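Local coordinates for CELL division protein FTSZ homolog 1 (Methanocaldococcus jannaschii, PDB 2VAP) that binds guanine nucleotide and, as a GTPase of the FtsZ family, probably polymerises into the ring that directs cell division, at residues E175-L180 and I344-T349; K89-G94 and G104-K109; F196-N201 and N271-D276; G60-K65 and I226-L231; K263-M268 and V331-V336. All coordinates share one frame; numbering follows the deposited sequence.

Interaction 1 of 5, residues E175-L180 and I344-T349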
# COMPACT_ATOMS: atom_id res chain seq x y z
N GLU A 175 11.08 -15.13 -0.39
CA GLU A 175 11.06 -15.75 0.93
C GLU A 175 10.41 -14.82 1.95
O GLU A 175 9.65 -15.28 2.82
CB GLU A 175 12.48 -16.13 1.38
CG GLU A 175 13.05 -17.35 0.64
CD GLU A 175 14.47 -17.70 1.07
OE1 GLU A 175 15.11 -16.91 1.80
OE2 GLU A 175 14.94 -18.79 0.68
N GLY A 176 10.69 -13.53 1.83
CA GLY A 176 10.05 -12.51 2.67
C GLY A 176 8.57 -12.36 2.40
O GLY A 176 7.78 -12.12 3.32
N LEU A 177 8.18 -12.52 1.13
CA LEU A 177 6.78 -12.46 0.73
C LEU A 177 5.99 -13.63 1.33
O LEU A 177 4.83 -13.46 1.72
CB LEU A 177 6.66 -12.46 -0.80
CG LEU A 177 5.34 -12.04 -1.45
CD1 LEU A 177 5.04 -10.56 -1.24
CD2 LEU A 177 5.37 -12.37 -2.93
N GLU A 178 6.63 -14.79 1.40
CA GLU A 178 6.03 -15.98 2.01
C GLU A 178 5.81 -15.78 3.52
O GLU A 178 4.78 -16.20 4.06
CB GLU A 178 6.91 -17.21 1.75
CG GLU A 178 6.31 -18.55 2.22
CD GLU A 178 5.07 -18.96 1.44
OE1 GLU A 178 4.12 -19.48 2.07
OE2 GLU A 178 5.02 -18.76 0.21
N ARG A 179 6.78 -15.15 4.18
CA ARG A 179 6.68 -14.85 5.61
C ARG A 179 5.61 -13.80 5.90
O ARG A 179 4.90 -13.89 6.91
CB ARG A 179 8.03 -14.41 6.18
CG ARG A 179 9.10 -15.50 6.17
CD ARG A 179 10.30 -15.13 7.04
NE ARG A 179 10.91 -13.86 6.65
CZ ARG A 179 11.86 -13.72 5.72
NH1 ARG A 179 12.32 -14.77 5.07
NH2 ARG A 179 12.34 -12.51 5.45
N LEU A 180 5.50 -12.80 5.02
CA LEU A 180 4.47 -11.76 5.14
C LEU A 180 3.06 -12.33 5.02
O LEU A 180 2.16 -11.94 5.76
CB LEU A 180 4.67 -10.67 4.08
CG LEU A 180 5.55 -9.45 4.40
CD1 LEU A 180 5.77 -8.62 3.15
CD2 LEU A 180 4.94 -8.60 5.51
N ILE A 344 -2.03 -17.36 -8.78
CA ILE A 344 -0.61 -17.04 -8.64
C ILE A 344 0.13 -18.12 -7.85
O ILE A 344 -0.38 -18.63 -6.85
CB ILE A 344 -0.40 -15.64 -7.96
CG1 ILE A 344 -0.88 -14.50 -8.87
CG2 ILE A 344 1.06 -15.43 -7.54
CD1 ILE A 344 -0.09 -14.31 -10.17
N GLU A 345 1.33 -18.46 -8.31
CA GLU A 345 2.22 -19.38 -7.60
C GLU A 345 3.50 -18.66 -7.18
O GLU A 345 4.10 -17.93 -7.98
CB GLU A 345 2.55 -20.59 -8.48
CG GLU A 345 3.22 -21.75 -7.74
CD GLU A 345 3.53 -22.93 -8.64
OE1 GLU A 345 4.02 -22.72 -9.77
OE2 GLU A 345 3.30 -24.08 -8.20
N PHE A 346 3.89 -18.85 -5.93
CA PHE A 346 5.12 -18.27 -5.38
C PHE A 346 6.32 -19.15 -5.73
O PHE A 346 6.37 -20.32 -5.34
CB PHE A 346 5.01 -18.15 -3.85
CG PHE A 346 4.19 -16.98 -3.37
CD1 PHE A 346 3.17 -16.43 -4.15
CD2 PHE A 346 4.41 -16.44 -2.10
CE1 PHE A 346 2.41 -15.36 -3.69
CE2 PHE A 346 3.66 -15.37 -1.63
CZ PHE A 346 2.65 -14.83 -2.43
N THR A 347 7.26 -18.59 -6.48
CA THR A 347 8.50 -19.30 -6.83
C THR A 347 9.72 -18.48 -6.40
O THR A 347 9.59 -17.32 -6.03
CB THR A 347 8.61 -19.62 -8.35
OG1 THR A 347 8.82 -18.41 -9.08
CG2 THR A 347 7.36 -20.33 -8.86
N ASP A 348 10.90 -19.10 -6.46
CA ASP A 348 12.16 -18.42 -6.11
C ASP A 348 12.54 -17.31 -7.08
O ASP A 348 13.31 -16.41 -6.74
CB ASP A 348 13.30 -19.44 -6.01
CG ASP A 348 13.19 -20.33 -4.78
OD1 ASP A 348 12.56 -19.93 -3.78
OD2 ASP A 348 13.74 -21.46 -4.82
N THR A 349 11.98 -17.36 -8.29
CA THR A 349 12.28 -16.38 -9.34
C THR A 349 11.17 -15.34 -9.51
O THR A 349 11.24 -14.49 -10.41
CB THR A 349 12.57 -17.06 -10.70
OG1 THR A 349 11.45 -17.87 -11.09
CG2 THR A 349 13.82 -17.93 -10.61
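The ring of Phe-346 meets Leu-177 over one face, where CD2 of Leu-177 stands 4.0 Å from the ring centroid and 28° off the ring normal, a CH-pi contact. Glu-178 reaches the same ring obliquely: its OE2 comes to 3.3 Å from Phe-346 CD2, and the carboxylate and ring planes are 75° apart. The ring also takes part in a cation-pi contact with Lys-181, one helical turn on from Leu-177. The leucine's CG and CD2 both touch CE2 and CZ of the ring, while Glu-178 OE2 comes to the adjoining carbon, CD2. With CG of Glu-178 anti to the backbone N (chi1 -174°) and the chain bent at chi2, the acid group is brought round to the aromatic. Its other oxygen, OE1, has a long, weak ion pair with Lys-181 NZ.

These contacts dock a beta hairpin, strands 344-347 and 350-353, against helix 167-181, which flanks the parallel sheet of the Rossmann-like GTPase domain. Leu-177 is buried because it lies between that sheet and the hairpin, touching Leu-187 and Val-189 of strand 186-191 as well as Leu-351 of the hairpin's second strand. Phe-346 also packs on Leu-351 and on Leu-248. At the hairpin turn, Asp-348 OD1 and Glu-175 OE2, two like charges, stay 5.2 Å apart.

Interaction 2 of 5, residues K89-G94 and G104-K109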
# COMPACT_ATOMS: atom_id res chain seq x y z
N LYS A 89 19.50 -2.13 18.04
CA LYS A 89 20.51 -1.26 18.65
C LYS A 89 21.65 -2.05 19.28
O LYS A 89 22.81 -1.64 19.23
CB LYS A 89 19.87 -0.35 19.70
CG LYS A 89 19.05 0.80 19.13
CD LYS A 89 18.46 1.64 20.25
CE LYS A 89 17.75 2.87 19.70
NZ LYS A 89 17.15 3.69 20.79
N LYS A 90 21.30 -3.19 19.88
CA LYS A 90 22.27 -4.07 20.54
C LYS A 90 22.82 -5.14 19.59
O LYS A 90 23.64 -5.96 19.99
CB LYS A 90 21.63 -4.73 21.77
CG LYS A 90 21.13 -3.75 22.83
CD LYS A 90 20.35 -4.47 23.92
CE LYS A 90 19.68 -3.49 24.87
NZ LYS A 90 20.65 -2.75 25.72
N LEU A 91 22.36 -5.11 18.34
CA LEU A 91 22.74 -6.12 17.35
C LEU A 91 23.69 -5.57 16.29
O LEU A 91 24.78 -6.11 16.10
CB LEU A 91 21.48 -6.71 16.69
CG LEU A 91 21.62 -8.01 15.89
CD1 LEU A 91 21.73 -9.22 16.83
CD2 LEU A 91 20.44 -8.18 14.95
N THR A 92 23.28 -4.50 15.61
CA THR A 92 24.08 -3.93 14.51
C THR A 92 24.56 -2.50 14.78
O THR A 92 25.27 -1.93 13.95
CB THR A 92 23.33 -4.01 13.17
OG1 THR A 92 21.95 -3.65 13.35
CG2 THR A 92 23.41 -5.42 12.60
N ARG A 93 24.16 -1.95 15.92
CA ARG A 93 24.67 -0.65 16.41
C ARG A 93 24.43 0.52 15.44
O ARG A 93 25.20 1.48 15.43
CB ARG A 93 26.16 -0.75 16.78
CG ARG A 93 26.59 -2.06 17.45
CD ARG A 93 26.13 -2.17 18.89
NE ARG A 93 26.84 -1.23 19.76
CZ ARG A 93 27.95 -1.51 20.44
NH1 ARG A 93 28.49 -2.73 20.39
NH2 ARG A 93 28.50 -0.58 21.19
N GLY A 94 23.37 0.43 14.64
CA GLY A 94 23.02 1.48 13.69
C GLY A 94 23.72 1.39 12.34
O GLY A 94 23.59 2.30 11.52
N GLY A 104 17.89 -8.31 9.55
CA GLY A 104 16.71 -7.46 9.64
C GLY A 104 15.62 -8.04 10.53
O GLY A 104 14.99 -7.32 11.31
N GLU A 105 15.41 -9.35 10.42
CA GLU A 105 14.43 -10.08 11.23
C GLU A 105 14.80 -10.05 12.71
O GLU A 105 13.96 -9.73 13.56
CB GLU A 105 14.30 -11.52 10.74
CG GLU A 105 13.21 -12.33 11.45
CD GLU A 105 13.18 -13.79 11.02
OE1 GLU A 105 12.07 -14.34 10.87
OE2 GLU A 105 14.26 -14.39 10.83
N GLU A 106 16.05 -10.39 13.01
CA GLU A 106 16.55 -10.44 14.39
C GLU A 106 16.53 -9.06 15.04
O GLU A 106 16.22 -8.93 16.23
CB GLU A 106 17.96 -11.03 14.42
CG GLU A 106 18.42 -11.52 15.80
CD GLU A 106 17.68 -12.76 16.28
OE1 GLU A 106 17.45 -12.87 17.50
OE2 GLU A 106 17.34 -13.62 15.45
N ALA A 107 16.84 -8.03 14.26
CA ALA A 107 16.82 -6.64 14.73
C ALA A 107 15.41 -6.20 15.12
O ALA A 107 15.22 -5.55 16.15
CB ALA A 107 17.39 -5.72 13.67
N ALA A 108 14.43 -6.57 14.29
CA ALA A 108 13.03 -6.24 14.55
C ALA A 108 12.50 -6.96 15.79
O ALA A 108 11.76 -6.38 16.59
CB ALA A 108 12.17 -6.56 13.34
N LYS A 109 12.89 -8.23 15.94
CA LYS A 109 12.50 -9.03 17.11
C LYS A 109 13.06 -8.46 18.41
O LYS A 109 12.39 -8.48 19.44
CB LYS A 109 12.93 -10.49 16.93
CG LYS A 109 12.08 -11.28 15.95
CD LYS A 109 12.59 -12.70 15.78
CE LYS A 109 11.71 -13.50 14.83
NZ LYS A 109 12.20 -14.89 14.66
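Leu-91 packs its CD2 methyl onto the flank of helix 101-110, and this one branch carries the tight part of the contact. The segment 89-94 belongs to the connection between strand 83-86 and helix 101-110 in the Rossmann-like GTPase domain, the T3 loop of the tubulin/FtsZ family, whose later residues Ala-97, Gly-98 and Gly-99 bind GTP. From the loop, CD2 settles 3.8 Å from Glu-106 CB and 4.1 Å from Ala-107 CB. CG of Leu-91 lies anti to the backbone N (chi1 -165°), which sends both methyl groups out to the helix. Ala-107 forms the buried floor: it also touches Thr-71 and Ile-87, and the small methyl group lets the helix lie close to the loop, with the CA atoms of Leu-91 and Ala-107 6.5 Å apart.

The outer side is looser. Here CD1 of Leu-91 reaches only the aliphatic part of Glu-106, at 4.2 Å from its CG, the two side chains crossing at about a right angle. The glutamate chain bends at chi2 (69°), which turns the poorly ordered carboxylate away from the leucine, and both residues are exposed. Polar links to the helix are made beside the apolar patch, where Lys-90 N donates to Glu-110 OE2, while Gly-94 is tied by a backbone bond to Ala-73. On the inner side, CD2 of Leu-91 comes within 3.7 Å of the backbone N of Ala-107.

Interaction 3 of 5, residues F196-N201 and N271-D276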
# COMPACT_ATOMS: atom_id res chain seq x y z
N PHE A 196 8.89 -1.49 -16.15
CA PHE A 196 9.63 -1.39 -17.41
C PHE A 196 8.75 -1.58 -18.65
O PHE A 196 9.20 -1.40 -19.78
CB PHE A 196 10.81 -2.37 -17.43
CG PHE A 196 12.03 -1.88 -16.69
CD1 PHE A 196 12.45 -0.56 -16.80
CD2 PHE A 196 12.78 -2.75 -15.90
CE1 PHE A 196 13.58 -0.10 -16.12
CE2 PHE A 196 13.91 -2.31 -15.23
CZ PHE A 196 14.31 -0.98 -15.33
N GLU A 197 7.49 -1.95 -18.44
CA GLU A 197 6.50 -1.95 -19.51
C GLU A 197 5.87 -0.57 -19.65
O GLU A 197 5.42 -0.19 -20.74
CB GLU A 197 5.42 -3.02 -19.28
CG GLU A 197 5.90 -4.45 -19.52
CD GLU A 197 4.77 -5.47 -19.51
OE1 GLU A 197 3.59 -5.09 -19.51
OE2 GLU A 197 5.08 -6.68 -19.50
N ILE A 198 5.86 0.18 -18.55
CA ILE A 198 5.37 1.56 -18.54
C ILE A 198 6.46 2.52 -19.02
O ILE A 198 6.21 3.39 -19.86
CB ILE A 198 4.85 1.98 -17.14
CG1 ILE A 198 3.78 1.00 -16.65
CG2 ILE A 198 4.29 3.41 -17.18
CD1 ILE A 198 3.46 1.11 -15.16
N VAL A 199 7.67 2.35 -18.49
CA VAL A 199 8.83 3.16 -18.89
C VAL A 199 10.01 2.29 -19.38
O VAL A 199 10.99 2.11 -18.66
CB VAL A 199 9.28 4.15 -17.78
CG1 VAL A 199 8.32 5.34 -17.70
CG2 VAL A 199 9.40 3.46 -16.41
N PRO A 200 9.91 1.74 -20.61
CA PRO A 200 10.93 0.82 -21.10
C PRO A 200 12.32 1.46 -21.21
O PRO A 200 12.44 2.62 -21.61
CB PRO A 200 10.42 0.43 -22.49
CG PRO A 200 9.47 1.51 -22.88
CD PRO A 200 8.84 1.96 -21.60
N ASN A 201 13.34 0.69 -20.83
CA ASN A 201 14.75 1.09 -20.94
C ASN A 201 15.13 2.34 -20.13
O ASN A 201 16.10 3.03 -20.46
CB ASN A 201 15.16 1.21 -22.42
CG ASN A 201 14.91 -0.07 -23.19
OD1 ASN A 201 15.51 -1.11 -22.89
ND2 ASN A 201 14.03 -0.01 -24.18
N ASN A 271 -5.95 -2.33 -17.62
CA ASN A 271 -4.92 -2.88 -18.51
C ASN A 271 -3.50 -2.61 -18.02
O ASN A 271 -2.53 -2.81 -18.76
CB ASN A 271 -5.11 -2.34 -19.93
CG ASN A 271 -6.36 -2.88 -20.61
OD1 ASN A 271 -7.26 -2.13 -20.95
ND2 ASN A 271 -6.41 -4.20 -20.80
N SER A 272 -3.37 -2.15 -16.77
CA SER A 272 -2.07 -1.82 -16.19
C SER A 272 -1.14 -3.04 -16.11
O SER A 272 -1.58 -4.12 -15.71
CB SER A 272 -2.23 -1.20 -14.80
OG SER A 272 -0.97 -0.94 -14.20
N PRO A 273 0.14 -2.87 -16.50
CA PRO A 273 1.14 -3.93 -16.36
C PRO A 273 1.32 -4.39 -14.92
O PRO A 273 1.72 -5.53 -14.69
CB PRO A 273 2.42 -3.26 -16.87
CG PRO A 273 1.95 -2.17 -17.76
CD PRO A 273 0.71 -1.66 -17.12
N LEU A 274 1.02 -3.51 -13.96
CA LEU A 274 1.14 -3.83 -12.54
C LEU A 274 0.12 -4.87 -12.06
O LEU A 274 0.34 -5.55 -11.06
CB LEU A 274 1.06 -2.56 -11.69
CG LEU A 274 2.15 -1.50 -11.92
CD1 LEU A 274 1.82 -0.23 -11.15
CD2 LEU A 274 3.53 -2.02 -11.54
N LEU A 275 -0.99 -4.99 -12.79
CA LEU A 275 -1.95 -6.08 -12.55
C LEU A 275 -1.44 -7.35 -13.23
O LEU A 275 -2.01 -7.81 -14.23
CB LEU A 275 -3.35 -5.71 -13.05
CG LEU A 275 -4.23 -4.79 -12.19
CD1 LEU A 275 -5.51 -4.44 -12.93
CD2 LEU A 275 -4.55 -5.43 -10.83
N ASP A 276 -0.37 -7.91 -12.68
CA ASP A 276 0.32 -9.06 -13.26
C ASP A 276 -0.37 -10.37 -12.86
O ASP A 276 0.24 -11.25 -12.24
CB ASP A 276 1.80 -9.05 -12.83
CG ASP A 276 2.67 -9.94 -13.70
OD1 ASP A 276 3.83 -10.20 -13.30
OD2 ASP A 276 2.22 -10.38 -14.78
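At the interface between the GTPase domain and the C-terminal domain, Glu-197 and Ile-198 of the short, weakly bonded helix 195-198 pack against Pro-273. Two neighbouring side chains share the proline ring, Glu-197 at CB and CG, Ile-198 at CG and CD. Glu-197 runs past it in the opposite direction, its OE1 resting 3.4 Å from Pro-273 CB and its own CB 3.9 Å from the same atom. Ile-198 crosses the ring at about a right angle and places CG1 at 3.8 Å from Pro-273 CG. The isoleucine's CD1 goes deeper, to 4.4 Å from Leu-274 CG.

Pro-273 is held out by a type I beta turn from Ser-272 to Leu-275, closed by Leu-275 N bonding to Ser-272 O. An ST turn overlaps it: Leu-274 N donates to Ser-272 OG at 3.3 Å, with an N-H...O angle of 150°. The carboxylate of Glu-197 is directed by its other oxygen, OE2, which forms a salt bridge with Lys-194, and Lys-194 itself touches the proline. Behind the turn, the buried Leu-274 packs on Val-214 of the long helix 204-227 and on Ile-190 of strand 186-191, while Asp-276 OD2 is salt-bridged to Arg-353.

Interaction 4 of 5, residues G60-K65 and I226-L231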
# COMPACT_ATOMS: atom_id res chain seq x y z
N GLY A 60 2.09 15.19 3.00
CA GLY A 60 1.03 15.32 3.98
C GLY A 60 -0.08 14.29 3.81
O GLY A 60 -1.19 14.63 3.39
N ILE A 61 0.24 13.04 4.13
CA ILE A 61 -0.76 11.96 4.13
C ILE A 61 -1.79 12.22 5.23
O ILE A 61 -1.44 12.48 6.38
CB ILE A 61 -0.11 10.55 4.26
CG1 ILE A 61 -1.17 9.44 4.17
CG2 ILE A 61 0.75 10.43 5.53
CD1 ILE A 61 -0.62 8.06 3.87
N GLU A 62 -3.07 12.16 4.86
CA GLU A 62 -4.15 12.54 5.76
C GLU A 62 -4.59 11.41 6.68
O GLU A 62 -4.73 10.26 6.25
CB GLU A 62 -5.34 13.10 4.98
CG GLU A 62 -5.01 14.37 4.19
CD GLU A 62 -6.25 15.10 3.70
OE1 GLU A 62 -7.20 15.28 4.49
OE2 GLU A 62 -6.27 15.49 2.51
N GLY A 63 -4.79 11.75 7.96
CA GLY A 63 -5.36 10.83 8.95
C GLY A 63 -4.57 9.58 9.26
O GLY A 63 -5.15 8.57 9.68
N ALA A 64 -3.26 9.63 9.07
CA ALA A 64 -2.40 8.48 9.33
C ALA A 64 -1.09 8.87 10.02
O ALA A 64 -0.45 9.85 9.65
CB ALA A 64 -2.11 7.72 8.04
N LYS A 65 -0.72 8.08 11.02
CA LYS A 65 0.56 8.21 11.70
C LYS A 65 1.63 7.54 10.85
O LYS A 65 1.41 6.44 10.32
CB LYS A 65 0.49 7.56 13.08
CG LYS A 65 1.75 7.72 13.94
CD LYS A 65 1.61 6.95 15.24
CE LYS A 65 2.86 7.07 16.10
NZ LYS A 65 2.69 6.36 17.40
N ILE A 226 -10.06 6.01 2.85
CA ILE A 226 -10.74 5.99 4.14
C ILE A 226 -10.74 7.37 4.82
O ILE A 226 -11.77 7.83 5.31
CB ILE A 226 -10.11 4.95 5.10
CG1 ILE A 226 -10.00 3.58 4.42
CG2 ILE A 226 -10.89 4.86 6.41
CD1 ILE A 226 -9.02 2.62 5.08
N THR A 227 -9.58 8.03 4.82
CA THR A 227 -9.34 9.19 5.70
C THR A 227 -9.66 10.56 5.11
O THR A 227 -10.03 11.48 5.84
CB THR A 227 -7.88 9.24 6.21
OG1 THR A 227 -6.99 9.42 5.10
CG2 THR A 227 -7.52 7.96 6.95
N LYS A 228 -9.51 10.70 3.79
CA LYS A 228 -9.63 12.01 3.14
C LYS A 228 -11.08 12.40 2.90
O LYS A 228 -11.94 11.55 2.65
CB LYS A 228 -8.84 12.03 1.83
CG LYS A 228 -8.68 13.40 1.19
CD LYS A 228 -7.75 13.34 -0.01
CE LYS A 228 -7.62 14.70 -0.68
NZ LYS A 228 -6.59 14.70 -1.75
N ASP A 229 -11.35 13.70 2.98
CA ASP A 229 -12.65 14.26 2.60
C ASP A 229 -12.89 13.95 1.13
O ASP A 229 -12.01 14.14 0.29
CB ASP A 229 -12.67 15.77 2.82
CG ASP A 229 -14.03 16.38 2.56
OD1 ASP A 229 -14.23 16.95 1.46
OD2 ASP A 229 -14.90 16.27 3.44
N GLY A 230 -14.08 13.45 0.81
CA GLY A 230 -14.38 13.06 -0.56
C GLY A 230 -15.80 13.34 -1.01
O GLY A 230 -16.67 13.69 -0.20
N LEU A 231 -16.02 13.20 -2.31
CA LEU A 231 -17.37 13.19 -2.88
C LEU A 231 -18.11 12.00 -2.30
O LEU A 231 -19.26 12.11 -1.89
CB LEU A 231 -17.31 13.07 -4.41
CG LEU A 231 -16.85 14.26 -5.27
CD1 LEU A 231 -15.33 14.35 -5.32
CD2 LEU A 231 -17.42 14.11 -6.67
O HOH W 1 -9.51 15.93 3.67
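Thr-227 donates its hydroxyl proton to the carbonyl oxygen of Glu-62, OG1 to O 2.7 Å, across the junction between the end of helix 204-227 and the loop that leads into strand 64-70. That loop closes the beta-alpha-beta crossover of the Rossmann-like GTPase domain, in which strand 40-45, helix 46-59 and strand 64-70 follow one another. The hydroxyl approaches from above the carbonyl plane, 57° out of it, with a C=O...OG1 angle of 123°. Its placement follows from chi1 of 64°, which sets OG1 between the backbone N and carbonyl carbon; a weak bond to Val-223 O is the other option for the same group. The threonine methyl, CG2, meets Gly-63 O at 3.7 Å. Gly-63 has positive phi and no side chain, and Thr-227 packs directly against its backbone.

Glu-62 is held at both ends. Its backbone N donates to Glu-224 OE2 in the last turns of helix 204-227. OE1 accepts from a water that in turn accepts from Asp-229 N at 3.0 Å, a bridge whose first leg, water to OE1, is so short at 2.5 Å that its length should be read with caution. Lys-228 NZ has its bond with Ile-323 O of the C-terminal domain and stays 4.3 Å from Glu-62 OE2, beyond a salt bridge. Instead the carboxylate lies against the extended lysine chain, where OE2 reaches 3.5 Å from Lys-228 CG.

Interaction 5 of 5, residues K263-M268 and V331-V336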
# COMPACT_ATOMS: atom_id res chain seq x y z
N LYS A 263 -13.37 7.33 -18.59
CA LYS A 263 -13.39 6.09 -19.36
C LYS A 263 -11.97 5.63 -19.70
O LYS A 263 -11.67 4.44 -19.61
CB LYS A 263 -14.21 6.28 -20.64
CG LYS A 263 -14.58 4.98 -21.35
CD LYS A 263 -15.34 5.23 -22.65
CE LYS A 263 -14.41 5.56 -23.81
NZ LYS A 263 -13.59 4.38 -24.24
N GLU A 264 -11.11 6.57 -20.09
CA GLU A 264 -9.73 6.26 -20.44
C GLU A 264 -8.88 5.90 -19.22
O GLU A 264 -8.00 5.05 -19.31
CB GLU A 264 -9.09 7.41 -21.23
CG GLU A 264 -9.61 7.55 -22.66
CD GLU A 264 -8.77 8.49 -23.51
OE1 GLU A 264 -7.53 8.44 -23.42
OE2 GLU A 264 -9.37 9.28 -24.27
N ALA A 265 -9.16 6.56 -18.09
CA ALA A 265 -8.44 6.29 -16.85
C ALA A 265 -8.69 4.88 -16.32
O ALA A 265 -7.75 4.19 -15.92
CB ALA A 265 -8.78 7.33 -15.79
N VAL A 266 -9.95 4.45 -16.32
CA VAL A 266 -10.30 3.11 -15.85
C VAL A 266 -9.81 2.02 -16.81
O VAL A 266 -9.40 0.94 -16.37
CB VAL A 266 -11.83 2.96 -15.53
CG1 VAL A 266 -12.69 3.10 -16.79
CG2 VAL A 266 -12.11 1.65 -14.82
N SER A 267 -9.83 2.31 -18.11
CA SER A 267 -9.30 1.40 -19.12
C SER A 267 -7.81 1.17 -18.91
O SER A 267 -7.33 0.03 -18.95
CB SER A 267 -9.57 1.94 -20.53
OG SER A 267 -9.06 1.06 -21.52
N MET A 268 -7.08 2.26 -18.68
CA MET A 268 -5.64 2.21 -18.41
C MET A 268 -5.34 1.44 -17.11
O MET A 268 -4.38 0.67 -17.06
CB MET A 268 -5.06 3.63 -18.35
CG MET A 268 -3.53 3.68 -18.26
SD MET A 268 -2.89 5.36 -18.09
CE MET A 268 -3.10 5.98 -19.76
N VAL A 331 -8.10 12.88 -14.44
CA VAL A 331 -8.71 11.92 -13.52
C VAL A 331 -7.77 10.72 -13.37
O VAL A 331 -7.30 10.15 -14.36
CB VAL A 331 -10.12 11.47 -14.00
CG1 VAL A 331 -10.54 10.16 -13.33
CG2 VAL A 331 -11.14 12.55 -13.73
N ARG A 332 -7.48 10.37 -12.12
CA ARG A 332 -6.63 9.23 -11.80
C ARG A 332 -7.45 8.14 -11.12
O ARG A 332 -8.26 8.42 -10.23
CB ARG A 332 -5.47 9.67 -10.90
CG ARG A 332 -4.41 8.60 -10.65
CD ARG A 332 -3.32 9.10 -9.71
NE ARG A 332 -2.48 10.13 -10.32
CZ ARG A 332 -1.55 10.83 -9.68
NH1 ARG A 332 -1.31 10.62 -8.39
NH2 ARG A 332 -0.85 11.74 -10.34
N VAL A 333 -7.24 6.90 -11.54
CA VAL A 333 -7.93 5.75 -10.96
C VAL A 333 -6.92 4.78 -10.35
O VAL A 333 -6.02 4.29 -11.03
CB VAL A 333 -8.83 5.02 -12.00
CG1 VAL A 333 -9.39 3.72 -11.43
CG2 VAL A 333 -9.96 5.93 -12.45
N LEU A 334 -7.07 4.52 -9.05
CA LEU A 334 -6.34 3.46 -8.38
C LEU A 334 -7.25 2.26 -8.17
O LEU A 334 -8.32 2.38 -7.56
CB LEU A 334 -5.76 3.92 -7.04
CG LEU A 334 -5.13 2.83 -6.15
CD1 LEU A 334 -3.84 2.28 -6.75
CD2 LEU A 334 -4.89 3.34 -4.74
N LEU A 335 -6.83 1.12 -8.70
CA LEU A 335 -7.56 -0.13 -8.55
C LEU A 335 -6.71 -1.12 -7.76
O LEU A 335 -5.56 -1.37 -8.11
CB LEU A 335 -7.91 -0.70 -9.93
CG LEU A 335 -8.71 -2.00 -10.04
CD1 LEU A 335 -10.12 -1.83 -9.51
CD2 LEU A 335 -8.72 -2.48 -11.48
N VAL A 336 -7.28 -1.65 -6.68
CA VAL A 336 -6.62 -2.69 -5.90
C VAL A 336 -7.49 -3.94 -5.94
O VAL A 336 -8.58 -3.98 -5.36
CB VAL A 336 -6.35 -2.25 -4.43
CG1 VAL A 336 -5.66 -3.37 -3.65
CG2 VAL A 336 -5.51 -0.98 -4.39
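Ala-265 faces Val-331 and Val-333 where helix 261-270 lies on one side of the mixed four-stranded sheet of the C-terminal domain. The helix links strand 249-256 to the parallel strand 284-291, with strand 331-338 inserted between them, a split beta-alpha-beta unit. Helix and strand run in nearly the same sense, at 31° to each other with the axes 7.5 Å apart, a close approach suited to an alanine.

The methyl of Ala-265 rests on both valines, which point to the helix while Arg-332 between them points away. Its CB lies 3.5 Å from Val-331 O and 4.1 Å from Val-331 CG1, and meets Val-333 CG2 at 3.8 Å. In Val-333, CG1 is anti to the backbone N (chi1 172°), which leaves CG2 as the branch turned to the helix. Val-266 points more to the flank and packs on Val-303, Thr-306 and Val-307 of helix 297-310, joining the two helices on this face of the sheet. Leu-335 continues the row of inward residues toward Leu-270 and Val-307. The same CG2 of Val-333 comes 4.1 Å from the backbone N of Val-266.

How the interactions relate
Along the chain, interaction 2 is nested within the loop closed by interaction 4, and interactions 3 and 5 within that closed by interaction 1. Interactions 3 and 5 lie closest, centres about 14 Å apart, and touch through Leu-275 and Leu-335, joining the domain interface to the C-terminal sheet. Interaction 1 meets interaction 3 where Ile-344 packs on Asp-276, and interaction 2 where Arg-179 approaches Glu-105. Interactions 2 and 5, about 41 Å apart between centres, are internal to the GTPase and C-terminal domains respectively, whereas interaction 3 joins the two domains. Interaction 3 comes just before the long helix 204-227 and interaction 4 at its C-terminal end.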